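Local coordinates for malonyl CoA-acyl carrier protein transacylase (PDB 3EZO), which probably catalyses transfer of the malonyl group from malonyl-CoA to holo-acyl carrier protein, releasing CoA, at residues Val23-Ala28 against Leu73-Ala78; Leu39-Asp44 against Asp115-Val120; Asp60-Thr65 against Gln69-Thr74; Met127-Pro132 against Ser215-Glu220. One frame throughout, in Å; residues are numbered along the deposited sequence.

In the fold
Helix 65-85 supplies one side of contacts 1 and 3, which share L73 and T74, and it also packs against contact 2. The centres of these three lie 11 to 13 Å apart. Along the chain contacts 1 and 2 alternate their segments, contact 3 is nested within the loop that contact 2 closes, and contact 4 follows. Helix 113-128 links contact 2 to contact 4, whose centres are about 20 Å apart, while the centre of contact 4 lies about 27 Å from that of contact 1. Together they join helices and loops of the acyl transferase domain, and contact 3 comes nearest the predicted active-site pair S98 and H207.

Contact 1 of 4, residues Val23-Ala28 against Leu73-Ala78; sequences VGMLNA and LTAAYA
M25 and L26 both press on a single small residue, A75, in the middle of helix segment L73-A78. The terminal methyl CE of M25 lies over the tip of A75 CB, 3.8 Å away, with the thioether running across it. L26 comes alongside with one branch: its CD1 lies 4.1 Å from A75 CB and equally far from A75 CA, while CD2 leans toward the carbonyl oxygen of the same residue. Both chains converge on the A75 methyl, and L26 also reaches the helix backbone at CA.

Their reach depends on the turn that carries them. With chi1 of M25 at 62°, CG sits over the backbone, flanked by N and C, and the chain runs extended from there, which carries CE as far as A75. M25 and L26 hold the two central positions of a type I beta turn from G24 to N27, closed by N27 N bonding to G24 O at 3.0 Å. Further out, P283 packs on both M25 and A75, L39 lies against L26, and G24 bonds through its backbone to I54. This is the buried docking of a loop, following strand 11-15, onto a helix of the alpha/beta core of an acyl transferase domain.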
# COMPACT_ATOMS: atom_id res chain seq x y z
N VAL A 23 1.72 -16.07 6.41
CA VAL A 23 2.49 -17.24 6.06
C VAL A 23 1.51 -18.15 5.36
O VAL A 23 0.39 -18.29 5.82
CB VAL A 23 3.06 -17.93 7.31
CG1 VAL A 23 3.53 -19.38 7.01
CG2 VAL A 23 4.13 -17.07 7.89
N GLY A 24 1.90 -18.65 4.18
CA GLY A 24 1.07 -19.54 3.40
C GLY A 24 0.15 -18.86 2.43
O GLY A 24 -0.64 -19.54 1.74
N MET A 25 0.22 -17.53 2.31
CA MET A 25 -0.77 -16.80 1.52
C MET A 25 -0.83 -17.12 0.02
O MET A 25 -1.86 -16.86 -0.60
CB MET A 25 -0.64 -15.29 1.68
CG MET A 25 0.65 -14.73 1.22
SD MET A 25 0.74 -12.96 1.58
CE MET A 25 2.44 -12.68 1.19
N LEU A 26 0.25 -17.63 -0.57
CA LEU A 26 0.23 -18.05 -1.97
C LEU A 26 0.12 -19.57 -2.18
O LEU A 26 0.34 -20.07 -3.29
CB LEU A 26 1.48 -17.55 -2.68
CG LEU A 26 1.55 -16.02 -2.82
CD1 LEU A 26 2.87 -15.67 -3.44
CD2 LEU A 26 0.39 -15.51 -3.65
N ASN A 27 -0.22 -20.32 -1.13
CA ASN A 27 -0.23 -21.78 -1.25
C ASN A 27 -1.18 -22.25 -2.32
O ASN A 27 -0.88 -23.14 -3.07
CB ASN A 27 -0.58 -22.46 0.09
CG ASN A 27 0.53 -22.39 1.10
OD1 ASN A 27 1.65 -21.96 0.80
ND2 ASN A 27 0.22 -22.81 2.32
N ALA A 28 -2.33 -21.60 -2.42
CA ALA A 28 -3.36 -22.00 -3.32
C ALA A 28 -2.94 -21.80 -4.78
O ALA A 28 -3.52 -22.41 -5.68
CB ALA A 28 -4.65 -21.26 -2.99
N LEU A 73 4.75 -6.76 -2.81
CA LEU A 73 4.89 -6.44 -4.22
C LEU A 73 4.84 -7.74 -5.04
O LEU A 73 4.09 -7.85 -6.00
CB LEU A 73 6.22 -5.72 -4.45
CG LEU A 73 6.61 -5.41 -5.89
CD1 LEU A 73 6.10 -4.04 -6.32
CD2 LEU A 73 8.12 -5.46 -6.04
N THR A 74 5.64 -8.72 -4.62
CA THR A 74 5.71 -10.02 -5.31
C THR A 74 4.36 -10.74 -5.31
O THR A 74 3.88 -11.19 -6.35
CB THR A 74 6.75 -10.91 -4.65
OG1 THR A 74 8.00 -10.26 -4.74
CG2 THR A 74 6.81 -12.29 -5.34
N ALA A 75 3.73 -10.83 -4.15
CA ALA A 75 2.51 -11.63 -3.98
C ALA A 75 1.36 -11.04 -4.77
O ALA A 75 0.64 -11.77 -5.48
CB ALA A 75 2.14 -11.76 -2.47
N ALA A 76 1.20 -9.72 -4.65
CA ALA A 76 0.17 -9.02 -5.40
C ALA A 76 0.46 -9.01 -6.88
O ALA A 76 -0.45 -9.26 -7.67
CB ALA A 76 -0.07 -7.61 -4.85
N TYR A 77 1.72 -8.82 -7.27
CA TYR A 77 2.05 -8.89 -8.70
C TYR A 77 1.88 -10.30 -9.29
O TYR A 77 1.39 -10.46 -10.38
CB TYR A 77 3.43 -8.33 -9.02
CG TYR A 77 3.61 -8.07 -10.50
CD1 TYR A 77 2.68 -7.33 -11.23
CD2 TYR A 77 4.69 -8.60 -11.17
CE1 TYR A 77 2.86 -7.11 -12.63
CE2 TYR A 77 4.86 -8.40 -12.53
CZ TYR A 77 3.95 -7.67 -13.25
OH TYR A 77 4.21 -7.50 -14.60
N ALA A 78 2.24 -11.32 -8.52
CA ALA A 78 2.00 -12.70 -8.88
C ALA A 78 0.55 -12.87 -9.24
O ALA A 78 0.22 -13.55 -10.21
CB ALA A 78 2.38 -13.67 -7.71

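Contact 2 of 4, residues Leu39-Asp44 against Asp115-Val120; sequences LDEASD and DALPLV
Behind the face where A42 meets L117, the carbonyl oxygen of L39 is gripped twice by one residue. S43 N reaches L39 O at 3.0 Å as the ordinary helical bond, and S43 OG donates to the same oxygen, L39 O, at 2.9 Å. The two donors come from opposite faces of the carbonyl plane, the hydroxyl tilted 31° from it. S43 OG also bonds to I50 N, tying helix 33-46 to the chain that follows it.

The face of this helix carrying A42 packs on helix 113-128. L117 straddles A42 with its two methyls: CD1 sits over the backbone at 3.7 Å from A42 CA, and CD2 meets A42 CB at 3.9 Å. A chi1 of -76° places CG beside the backbone N of L117 and lets the fork open toward A42. This is helix-to-helix packing within the acyl transferase domain, completed by helix 65-85, whose T74 touches both A42 and L117. The L117 segment is itself kinked, since P118 has no N-H to give to the preceding turn.

E41 makes a looser approach at the border of the contact: its carbonyl O lies 4.2 Å from L117 CD1 and its CG 4.4 Å from the same methyl. The carboxylate beyond is engaged elsewhere, with OE1 in a salt bridge to R81 NH2, and the aliphatic part of E41 flanks the leucine.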
# COMPACT_ATOMS: atom_id res chain seq x y z
N LEU A 39 7.78 -15.85 -8.34
CA LEU A 39 8.55 -16.14 -7.11
C LEU A 39 10.00 -16.43 -7.44
O LEU A 39 10.89 -16.03 -6.70
CB LEU A 39 7.95 -17.34 -6.36
CG LEU A 39 6.61 -17.02 -5.76
CD1 LEU A 39 5.84 -18.31 -5.28
CD2 LEU A 39 6.73 -15.99 -4.61
N ASP A 40 10.23 -17.09 -8.58
CA ASP A 40 11.61 -17.33 -9.00
C ASP A 40 12.31 -16.03 -9.33
O ASP A 40 13.47 -15.82 -8.96
CB ASP A 40 11.70 -18.26 -10.19
CG ASP A 40 11.55 -19.73 -9.80
OD1 ASP A 40 12.14 -20.14 -8.78
OD2 ASP A 40 10.88 -20.49 -10.54
N GLU A 41 11.61 -15.16 -10.05
CA GLU A 41 12.20 -13.87 -10.44
C GLU A 41 12.52 -13.05 -9.20
O GLU A 41 13.61 -12.45 -9.09
CB GLU A 41 11.22 -13.12 -11.38
CG GLU A 41 11.71 -11.72 -11.73
CD GLU A 41 10.85 -10.98 -12.81
OE1 GLU A 41 9.71 -11.41 -13.17
OE2 GLU A 41 11.38 -9.94 -13.29
N ALA A 42 11.59 -13.00 -8.26
CA ALA A 42 11.80 -12.29 -7.00
C ALA A 42 13.03 -12.83 -6.22
O ALA A 42 13.88 -12.04 -5.73
CB ALA A 42 10.53 -12.32 -6.13
N SER A 43 13.17 -14.16 -6.14
CA SER A 43 14.33 -14.80 -5.43
C SER A 43 15.62 -14.47 -6.14
O SER A 43 16.67 -14.14 -5.53
CB SER A 43 14.15 -16.33 -5.36
OG SER A 43 12.91 -16.68 -4.71
N ASP A 44 15.58 -14.53 -7.46
CA ASP A 44 16.77 -14.15 -8.21
C ASP A 44 17.14 -12.67 -7.94
O ASP A 44 18.31 -12.37 -7.76
CB ASP A 44 16.60 -14.43 -9.70
CG ASP A 44 17.74 -13.85 -10.54
OD1 ASP A 44 18.92 -14.09 -10.22
OD2 ASP A 44 17.46 -13.13 -11.53
N ASP A 115 12.98 -4.35 -11.66
CA ASP A 115 13.50 -3.13 -11.03
C ASP A 115 12.76 -2.77 -9.76
O ASP A 115 13.34 -2.20 -8.83
CB ASP A 115 13.47 -1.92 -11.98
CG ASP A 115 14.30 -2.17 -13.22
OD1 ASP A 115 15.20 -3.05 -13.16
OD2 ASP A 115 14.04 -1.51 -14.25
N ALA A 116 11.49 -3.10 -9.71
CA ALA A 116 10.67 -2.76 -8.57
C ALA A 116 11.11 -3.51 -7.30
O ALA A 116 10.90 -3.04 -6.18
CB ALA A 116 9.18 -3.00 -8.87
N LEU A 117 11.73 -4.67 -7.48
CA LEU A 117 12.08 -5.52 -6.36
C LEU A 117 13.14 -4.87 -5.44
O LEU A 117 12.85 -4.62 -4.28
CB LEU A 117 12.45 -6.94 -6.87
CG LEU A 117 11.25 -7.80 -7.27
CD1 LEU A 117 11.64 -8.86 -8.33
CD2 LEU A 117 10.56 -8.44 -6.05
N PRO A 118 14.34 -4.53 -5.96
CA PRO A 118 15.31 -3.85 -5.09
C PRO A 118 14.86 -2.42 -4.71
O PRO A 118 15.28 -1.90 -3.68
CB PRO A 118 16.59 -3.86 -5.90
CG PRO A 118 16.11 -3.98 -7.39
CD PRO A 118 14.88 -4.81 -7.31
N LEU A 119 13.95 -1.83 -5.48
CA LEU A 119 13.47 -0.49 -5.18
C LEU A 119 12.68 -0.51 -3.88
O LEU A 119 12.90 0.33 -3.03
CB LEU A 119 12.63 0.08 -6.34
CG LEU A 119 11.76 1.36 -6.16
CD1 LEU A 119 12.54 2.61 -5.66
CD2 LEU A 119 11.00 1.69 -7.49
N VAL A 120 11.76 -1.47 -3.73
CA VAL A 120 10.93 -1.51 -2.54
C VAL A 120 11.68 -2.06 -1.34
O VAL A 120 11.39 -1.68 -0.21
CB VAL A 120 9.58 -2.21 -2.74
CG1 VAL A 120 8.89 -1.60 -3.95
CG2 VAL A 120 9.76 -3.75 -2.89

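Contact 3 of 4, residues Asp60-Thr65 against Gln69-Thr74; sequences DELNLT and QPVMLT
The start of helix 65-85, where the chain folds back after the short helix 59-62, brings T65 to Q69 and L62 to V71. Q69 N donates to T65 O at 3.0 Å and is nearly straight at 167°, an opening-turn helical bond whose donor stands 23° from the carbonyl plane. The side chain of Q69 passes the same oxygen, with CG 3.6 Å from T65 O. L64 occupies the N-cap position just before this turn.

The apolar half of the contact lies where the short helix 59-62 meets helix 65-85. L62 CD1 fits between the branches of V71, 3.8 Å from CG1 and 4.0 Å from CG2, and the two side chains cross at about a right angle. Turning CG of L62 away from its own backbone N (chi1 -173°) sends that methyl toward the valine. L53 and I54 of helix 50-56 close in around the pair.

One turn on, T74 OG1 donates to P70 O at 2.8 Å, while T74 N reaches that oxygen from the other face of its plane. P70 itself offers no N-H, and the helix is kinked there.

Beyond its backbone bond, Q69 has both ends of its amide committed. Its side chain lies about 6 Å from that of S98 and about 7 Å from that of H207, touching neither. OE1 accepting from R123 NH1 and NE2 bonding to Q18 OE1 probably fix the rotation of the amide, at the border of the predicted site.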
# COMPACT_ATOMS: atom_id res chain seq x y z
N ASP A 60 7.91 -14.03 11.98
CA ASP A 60 8.83 -12.96 12.43
C ASP A 60 9.77 -12.51 11.30
O ASP A 60 10.06 -11.32 11.18
CB ASP A 60 9.57 -13.27 13.77
CG ASP A 60 10.57 -14.41 13.69
OD1 ASP A 60 10.62 -15.13 12.66
OD2 ASP A 60 11.34 -14.61 14.67
N GLU A 61 10.17 -13.44 10.43
CA GLU A 61 10.91 -13.09 9.21
C GLU A 61 10.01 -12.40 8.18
O GLU A 61 10.39 -11.43 7.58
CB GLU A 61 11.53 -14.34 8.56
CG GLU A 61 12.42 -15.16 9.48
CD GLU A 61 13.54 -14.38 10.11
OE1 GLU A 61 14.11 -13.48 9.45
OE2 GLU A 61 13.92 -14.72 11.27
N LEU A 62 8.81 -12.94 7.97
CA LEU A 62 7.92 -12.45 6.93
C LEU A 62 7.52 -11.02 7.26
O LEU A 62 7.31 -10.19 6.35
CB LEU A 62 6.67 -13.33 6.80
CG LEU A 62 5.71 -13.05 5.63
CD1 LEU A 62 6.34 -13.38 4.27
CD2 LEU A 62 4.39 -13.78 5.81
N ASN A 63 7.38 -10.74 8.56
CA ASN A 63 6.98 -9.41 9.02
C ASN A 63 8.10 -8.39 9.22
O ASN A 63 7.83 -7.29 9.65
CB ASN A 63 6.22 -9.50 10.34
CG ASN A 63 4.95 -10.21 10.23
OD1 ASN A 63 4.33 -10.33 9.17
ND2 ASN A 63 4.50 -10.68 11.36
N LEU A 64 9.34 -8.71 8.93
CA LEU A 64 10.36 -7.65 8.90
C LEU A 64 10.04 -6.77 7.68
O LEU A 64 9.92 -7.29 6.58
CB LEU A 64 11.75 -8.22 8.74
CG LEU A 64 12.21 -9.25 9.78
CD1 LEU A 64 13.54 -9.82 9.36
CD2 LEU A 64 12.27 -8.59 11.15
N THR A 65 9.95 -5.45 7.87
CA THR A 65 9.48 -4.56 6.79
C THR A 65 10.33 -4.66 5.53
O THR A 65 9.79 -4.58 4.43
CB THR A 65 9.39 -3.09 7.25
OG1 THR A 65 10.71 -2.54 7.31
CG2 THR A 65 8.70 -2.99 8.61
N GLN A 69 7.80 -5.51 2.38
CA GLN A 69 7.53 -4.66 1.22
C GLN A 69 7.78 -5.41 -0.12
O GLN A 69 6.87 -5.51 -0.95
CB GLN A 69 8.28 -3.32 1.32
CG GLN A 69 7.68 -2.43 2.41
CD GLN A 69 8.07 -0.98 2.32
OE1 GLN A 69 8.44 -0.49 1.26
NE2 GLN A 69 8.00 -0.29 3.46
N PRO A 70 8.96 -6.02 -0.29
CA PRO A 70 9.11 -6.87 -1.49
C PRO A 70 8.21 -8.12 -1.53
O PRO A 70 7.79 -8.52 -2.60
CB PRO A 70 10.60 -7.22 -1.51
CG PRO A 70 11.22 -6.65 -0.20
CD PRO A 70 10.21 -5.84 0.49
N VAL A 71 7.88 -8.69 -0.39
CA VAL A 71 6.93 -9.78 -0.34
C VAL A 71 5.54 -9.38 -0.85
O VAL A 71 4.89 -10.14 -1.59
CB VAL A 71 6.82 -10.42 1.08
CG1 VAL A 71 5.53 -11.22 1.21
CG2 VAL A 71 8.08 -11.28 1.39
N MET A 72 5.07 -8.18 -0.46
CA MET A 72 3.74 -7.77 -0.84
C MET A 72 3.65 -7.31 -2.30
O MET A 72 2.60 -7.46 -2.93
CB MET A 72 3.16 -6.70 0.09
CG MET A 72 2.62 -7.20 1.39
SD MET A 72 1.43 -8.52 1.23
CE MET A 72 0.08 -7.76 0.26
N LEU A 73 4.75 -6.76 -2.81
CA LEU A 73 4.89 -6.44 -4.22
C LEU A 73 4.84 -7.74 -5.04
O LEU A 73 4.09 -7.85 -6.00
CB LEU A 73 6.22 -5.72 -4.45
CG LEU A 73 6.61 -5.41 -5.89
CD1 LEU A 73 6.10 -4.04 -6.32
CD2 LEU A 73 8.12 -5.46 -6.04
N THR A 74 5.64 -8.72 -4.62
CA THR A 74 5.71 -10.02 -5.31
C THR A 74 4.36 -10.74 -5.31
O THR A 74 3.88 -11.19 -6.35
CB THR A 74 6.75 -10.91 -4.65
OG1 THR A 74 8.00 -10.26 -4.74
CG2 THR A 74 6.81 -12.29 -5.34

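Contact 4 of 4, residues Met127-Pro132 against Ser215-Glu220; sequences MQTAVP and SDKLRE
K217 leaves its helix with CG beside the backbone N (chi1 -70°) and then bends at chi3 (-70°), a course that swings its ammonium group across to T129. T129 meets it with a hydroxyl folded back over its own main chain (chi1 62°), and the two side chains cross at about a right angle. The resulting bond, K217 NZ to T129 OG1, is weak at 3.4 Å. A130 lies just beyond, its backbone N 3.6 Å from K217 NZ and its CB 4.1 Å from that nitrogen.

The stronger partner of the ammonium is A126 O, while T129 OG1 is itself bonded to Q125 O one turn back. F122 touches K217, and the lysine lies by the last turns of helix 113-128. Within segment S215-E220, R219 NH1 pairs with D216 OD1 at 3.0 Å, approaching on the anti side of the carboxylate, and D216 OD2 takes K212 NZ.

K217 thus joins helix 212-223 to the close of helix 113-128 near the surface. Its NZ bonds A126 O near the C-terminal end of helix 113-128, where the helix dipole would probably favour a positive charge.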
# COMPACT_ATOMS: atom_id res chain seq x y z
N MET A 127 12.69 3.97 4.94
CA MET A 127 11.60 4.33 5.83
C MET A 127 11.85 3.86 7.29
O MET A 127 11.47 4.55 8.27
CB MET A 127 10.29 3.77 5.32
CG MET A 127 9.84 4.33 3.92
SD MET A 127 8.26 3.56 3.43
CE MET A 127 7.12 4.44 4.46
N GLN A 128 12.50 2.71 7.44
CA GLN A 128 12.74 2.16 8.77
C GLN A 128 13.87 2.91 9.51
O GLN A 128 13.92 2.90 10.72
CB GLN A 128 13.01 0.65 8.67
CG GLN A 128 13.14 -0.07 10.00
CD GLN A 128 11.87 0.01 10.84
OE1 GLN A 128 11.95 0.31 12.04
NE2 GLN A 128 10.68 -0.21 10.20
N THR A 129 14.80 3.53 8.78
CA THR A 129 15.92 4.20 9.40
C THR A 129 15.94 5.75 9.26
O THR A 129 16.98 6.38 9.53
CB THR A 129 17.18 3.62 8.81
OG1 THR A 129 17.21 3.89 7.42
CG2 THR A 129 17.21 2.08 9.06
N ALA A 130 14.83 6.35 8.84
CA ALA A 130 14.78 7.81 8.65
C ALA A 130 14.97 8.55 9.98
O ALA A 130 15.69 9.55 10.03
CB ALA A 130 13.49 8.23 7.99
N VAL A 131 14.36 8.04 11.04
CA VAL A 131 14.46 8.67 12.35
C VAL A 131 15.02 7.68 13.37
O VAL A 131 14.90 6.45 13.20
CB VAL A 131 13.12 9.26 12.85
CG1 VAL A 131 12.53 10.20 11.79
CG2 VAL A 131 12.14 8.20 13.15
N PRO A 132 15.64 8.22 14.43
CA PRO A 132 16.22 7.31 15.39
C PRO A 132 15.20 6.39 16.06
O PRO A 132 14.02 6.70 16.17
CB PRO A 132 16.90 8.24 16.38
CG PRO A 132 17.24 9.48 15.56
CD PRO A 132 15.99 9.62 14.72
N SER A 215 12.35 10.15 2.16
CA SER A 215 12.07 10.77 0.86
C SER A 215 13.36 11.18 0.16
O SER A 215 13.50 10.99 -1.05
CB SER A 215 11.14 12.01 1.01
OG SER A 215 9.86 11.58 1.39
N ASP A 216 14.30 11.73 0.92
CA ASP A 216 15.54 12.18 0.32
C ASP A 216 16.36 11.02 -0.25
O ASP A 216 16.92 11.14 -1.32
CB ASP A 216 16.38 12.96 1.35
CG ASP A 216 15.72 14.29 1.72
OD1 ASP A 216 15.04 14.85 0.84
OD2 ASP A 216 15.87 14.73 2.88
N LYS A 217 16.42 9.91 0.47
CA LYS A 217 17.12 8.71 -0.01
C LYS A 217 16.41 8.13 -1.24
O LYS A 217 17.05 7.71 -2.20
CB LYS A 217 17.19 7.66 1.11
CG LYS A 217 18.13 8.02 2.26
CD LYS A 217 17.98 6.97 3.42
CE LYS A 217 16.57 7.10 4.14
NZ LYS A 217 16.38 6.69 5.60
N LEU A 218 15.08 8.12 -1.21
CA LEU A 218 14.29 7.62 -2.33
C LEU A 218 14.53 8.43 -3.59
O LEU A 218 14.62 7.84 -4.67
CB LEU A 218 12.77 7.56 -2.04
CG LEU A 218 12.29 6.27 -1.39
CD1 LEU A 218 10.86 6.42 -0.72
CD2 LEU A 218 12.34 5.09 -2.41
N ARG A 219 14.67 9.75 -3.45
CA ARG A 219 14.93 10.62 -4.59
C ARG A 219 16.25 10.26 -5.26
O ARG A 219 16.34 10.15 -6.49
CB ARG A 219 14.90 12.10 -4.20
CG ARG A 219 14.98 12.98 -5.40
CD ARG A 219 15.14 14.47 -5.04
NE ARG A 219 13.96 14.99 -4.31
CZ ARG A 219 13.87 15.24 -3.01
NH1 ARG A 219 14.85 14.94 -2.16
NH2 ARG A 219 12.75 15.74 -2.53
N GLU A 220 17.29 10.06 -4.44
CA GLU A 220 18.59 9.64 -4.97
C GLU A 220 18.49 8.28 -5.64
O GLU A 220 18.99 8.09 -6.76
CB GLU A 220 19.63 9.55 -3.85
CG GLU A 220 19.94 10.86 -3.22
CD GLU A 220 20.87 10.75 -2.00
OE1 GLU A 220 21.09 9.62 -1.46
OE2 GLU A 220 21.37 11.84 -1.59